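Local coordinates for protein aprataxin and PNK-like factor (PDB 5W7W) that acts as a histone chaperone in the repair of single- and double-strand DNA breaks and, through its FHA domain, binds XRCC1 and XRCC4, at residues 73-78 with 91-96. Sequence-based numbering, arbitrary orientation.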
ATOM      1  N   SER A  73      11.320  -8.837   9.107  1.00 15.89           N
ATOM      2  CA  SER A  73      10.977  -8.065  10.293  1.00 16.92           C
ATOM      3  C   SER A  73      11.198  -6.561  10.149  1.00 16.50           C
ATOM      4  O   SER A  73      11.034  -5.837  11.138  1.00 22.18           O
ATOM      5  CB  SER A  73      11.773  -8.580  11.507  1.00 22.69           C
ATOM      6  OG  SER A  73      11.363  -9.893  11.859  1.00 29.45           O
ATOM      7  N   GLN A  74      11.569  -6.069   8.970  1.00 14.34           N
ATOM      8  CA  GLN A  74      12.050  -4.697   8.825  1.00 15.02           C
ATOM      9  C   GLN A  74      11.414  -4.074   7.592  1.00 13.48           C
ATOM     10  O   GLN A  74      11.447  -4.662   6.507  1.00 14.86           O
ATOM     11  CB  GLN A  74      13.592  -4.691   8.689  1.00 16.07           C
ATOM     12  CG  GLN A  74      14.294  -3.325   8.640  1.00 16.89           C
ATOM     13  CD  GLN A  74      15.829  -3.459   8.614  1.00 19.55           C
ATOM     14  OE1 GLN A  74      16.412  -4.262   9.364  1.00 19.76           O
ATOM     15  NE2 GLN A  74      16.485  -2.690   7.740  1.00 17.47           N
ATOM     16  N   LEU A  75      10.842  -2.884   7.752  1.00 13.68           N
ATOM     17  CA  LEU A  75      10.382  -2.093   6.611  1.00 12.56           C
ATOM     18  C   LEU A  75      11.589  -1.473   5.902  1.00 12.92           C
ATOM     19  O   LEU A  75      12.391  -0.778   6.542  1.00 19.76           O
ATOM     20  CB  LEU A  75       9.395  -1.027   7.094  1.00 11.50           C
ATOM     21  CG  LEU A  75       8.003  -1.580   7.416  1.00 11.63           C
ATOM     22  CD1 LEU A  75       7.270  -0.710   8.433  1.00 13.73           C
ATOM     23  CD2 LEU A  75       7.190  -1.736   6.138  1.00 10.91           C
ATOM     24  N   LEU A  76      11.755  -1.756   4.611  1.00 11.82           N
ATOM     25  CA  LEU A  76      12.883  -1.289   3.799  1.00 14.17           C
ATOM     26  C   LEU A  76      12.376  -0.260   2.807  1.00 11.02           C
ATOM     27  O   LEU A  76      11.350  -0.504   2.166  1.00 10.96           O
ATOM     28  CB  LEU A  76      13.490  -2.429   2.954  1.00 18.71           C
ATOM     29  CG  LEU A  76      13.833  -3.777   3.585  1.00 17.94           C
ATOM     30  CD1 LEU A  76      14.450  -4.734   2.567  1.00 20.30           C
ATOM     31  CD2 LEU A  76      14.769  -3.569   4.755  1.00 17.58           C
ATOM     32  N   PRO A  77      13.064   0.860   2.588  1.00  9.05           N
ATOM     33  CA  PRO A  77      12.584   1.799   1.570  1.00  9.20           C
ATOM     34  C   PRO A  77      12.734   1.212   0.175  1.00  9.95           C
ATOM     35  O   PRO A  77      13.776   0.644  -0.170  1.00 12.82           O
ATOM     36  CB  PRO A  77      13.477   3.034   1.773  1.00 10.57           C
ATOM     37  CG  PRO A  77      14.756   2.476   2.347  1.00  9.87           C
ATOM     38  CD  PRO A  77      14.279   1.352   3.267  1.00 11.51           C
ATOM     39  N   LEU A  78      11.695   1.365  -0.630  1.00  9.83           N
ATOM     40  CA  LEU A  78      11.666   0.859  -1.993  1.00 10.10           C
ATOM     41  C   LEU A  78      12.384   1.786  -2.968  1.00 10.21           C
ATOM     42  O   LEU A  78      12.359   3.007  -2.838  1.00 10.52           O
ATOM     43  CB  LEU A  78      10.218   0.716  -2.453  1.00 11.27           C
ATOM     44  CG  LEU A  78       9.472  -0.450  -1.827  1.00 10.37           C
ATOM     45  CD1 LEU A  78       8.015  -0.340  -2.225  1.00 12.37           C
ATOM     46  CD2 LEU A  78      10.056  -1.778  -2.288  1.00 11.48           C
ATOM     47  N   SER A  91       3.750  -6.424   3.964  1.00  8.93           N
ATOM     48  CA  SER A  91       3.333  -5.098   4.394  1.00 10.32           C
ATOM     49  C   SER A  91       4.021  -4.047   3.537  1.00  9.80           C
ATOM     50  O   SER A  91       5.115  -4.266   3.021  1.00  9.80           O
ATOM     51  CB  SER A  91       3.690  -4.838   5.854  1.00  9.68           C
ATOM     52  OG  SER A  91       3.028  -5.740   6.732  1.00 12.93           O
ATOM     53  N   PHE A  92       3.374  -2.892   3.417  1.00  8.57           N
ATOM     54  CA  PHE A  92       4.036  -1.703   2.897  1.00  9.34           C
ATOM     55  C   PHE A  92       3.643  -0.536   3.786  1.00  8.56           C
ATOM     56  O   PHE A  92       2.691  -0.620   4.562  1.00  8.64           O
ATOM     57  CB  PHE A  92       3.655  -1.404   1.439  1.00 10.05           C
ATOM     58  CG  PHE A  92       2.314  -0.766   1.283  1.00  9.65           C
ATOM     59  CD1 PHE A  92       1.170  -1.540   1.185  1.00 10.44           C
ATOM     60  CD2 PHE A  92       2.182   0.607   1.238  1.00 11.14           C
ATOM     61  CE1 PHE A  92      -0.068  -0.946   1.058  1.00 12.00           C
ATOM     62  CE2 PHE A  92       0.951   1.193   1.110  1.00 11.82           C
ATOM     63  CZ  PHE A  92      -0.177   0.414   1.015  1.00 10.51           C
ATOM     64  N   SER A  93       4.373   0.569   3.678  1.00  8.71           N
ATOM     65  CA  SER A  93       4.015   1.742   4.453  1.00  8.43           C
ATOM     66  C   SER A  93       4.335   3.014   3.690  1.00  9.22           C
ATOM     67  O   SER A  93       5.177   3.046   2.784  1.00  8.81           O
ATOM     68  CB  SER A  93       4.710   1.751   5.810  1.00  9.49           C
ATOM     69  OG  SER A  93       6.112   1.885   5.678  1.00  9.83           O
ATOM     70  N   LEU A  94       3.651   4.076   4.099  1.00  7.90           N
ATOM     71  CA  LEU A  94       3.835   5.380   3.479  1.00  9.11           C
ATOM     72  C   LEU A  94       4.779   6.283   4.264  1.00 10.67           C
ATOM     73  O   LEU A  94       5.282   7.263   3.707  1.00 10.52           O
ATOM     74  CB  LEU A  94       2.488   6.079   3.273  1.00 10.10           C
ATOM     75  CG  LEU A  94       1.489   5.307   2.414  1.00 11.16           C
ATOM     76  CD1 LEU A  94       0.240   6.166   2.229  1.00 18.70           C
ATOM     77  CD2 LEU A  94       2.063   4.937   1.085  1.00 15.32           C
ATOM     78  N   LEU A  95       5.024   5.993   5.537  1.00  8.90           N
ATOM     79  CA  LEU A  95       6.121   6.574   6.306  1.00  9.71           C
ATOM     80  C   LEU A  95       6.876   5.406   6.922  1.00  8.82           C
ATOM     81  O   LEU A  95       6.390   4.273   6.967  1.00  9.50           O
ATOM     82  CB  LEU A  95       5.648   7.542   7.402  1.00  9.39           C
ATOM     83  CG  LEU A  95       4.941   8.795   6.909  1.00  9.77           C
ATOM     84  CD1 LEU A  95       4.421   9.563   8.100  1.00 11.86           C
ATOM     85  CD2 LEU A  95       5.879   9.677   6.087  1.00 10.66           C
ATOM     86  N   VAL A  96       8.084   5.659   7.415  1.00  8.95           N
ATOM     87  CA  VAL A  96       8.917   4.549   7.861  1.00 10.45           C
ATOM     88  C   VAL A  96       8.252   3.775   8.986  1.00 10.43           C
ATOM     89  O   VAL A  96       8.444   2.560   9.095  1.00 12.77           O
ATOM     90  CB  VAL A  96      10.331   5.047   8.243  1.00 10.97           C
ATOM     91  CG1 VAL A  96      10.280   5.980   9.433  1.00 11.80           C
ATOM     92  CG2 VAL A  96      11.250   3.862   8.531  1.00 12.83           C
TER
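Both methyls of Leu75 reach Ser93, and one of them also meets the backbone of Val96. Leu75 CD2 lies 3.8 Å from Ser93 OG, while Leu75 CD1 sits 4.0 Å from that same oxygen and 3.5 Å from Val96 O, so the two methyls face the hydroxyl together and CD1 also rests against the carbonyl oxygen of Val96. Leu75 CD2 approaches Phe92 C at 4.4 Å as well. No hydrogen bond crosses the contact; it is aliphatic carbon set against polar oxygens.

The hydroxyl facing the leucine is already committed. Ser93 OG donates a 2.7 Å hydrogen bond to Leu95 O, entering at a C=O...O angle of 146° and tilted 34° from the carbonyl plane. A chi1 of 66° places OG between the backbone N and the carbonyl carbon, turned toward the corner that the chain makes at Leu94, and the bond spans this corner, linking Ser93 to the carbonyl of Leu95.

Residues 76-77 form an edge strand of the six-stranded antiparallel sheet in this FHA domain, a fold built as a beta sandwich, and 91-93 lies two places inward. Strand 66-68 runs between them, its backbone hydrogen bonded to Leu76 through Tyr67 and to Ser93 through Phe66. Leu75 therefore meets Ser93 across an intervening strand. The closest pair of CA atoms across the two segments is Leu75 CA and Val96 CA, at 6.9 Å. Gln68 and Ile100 add further side-chain contacts to Leu75, and Phe66 touches both Ser93 and Val96. Phe92 instead turns its ring away from 73-78, packing on Ile57 of strand 54-59.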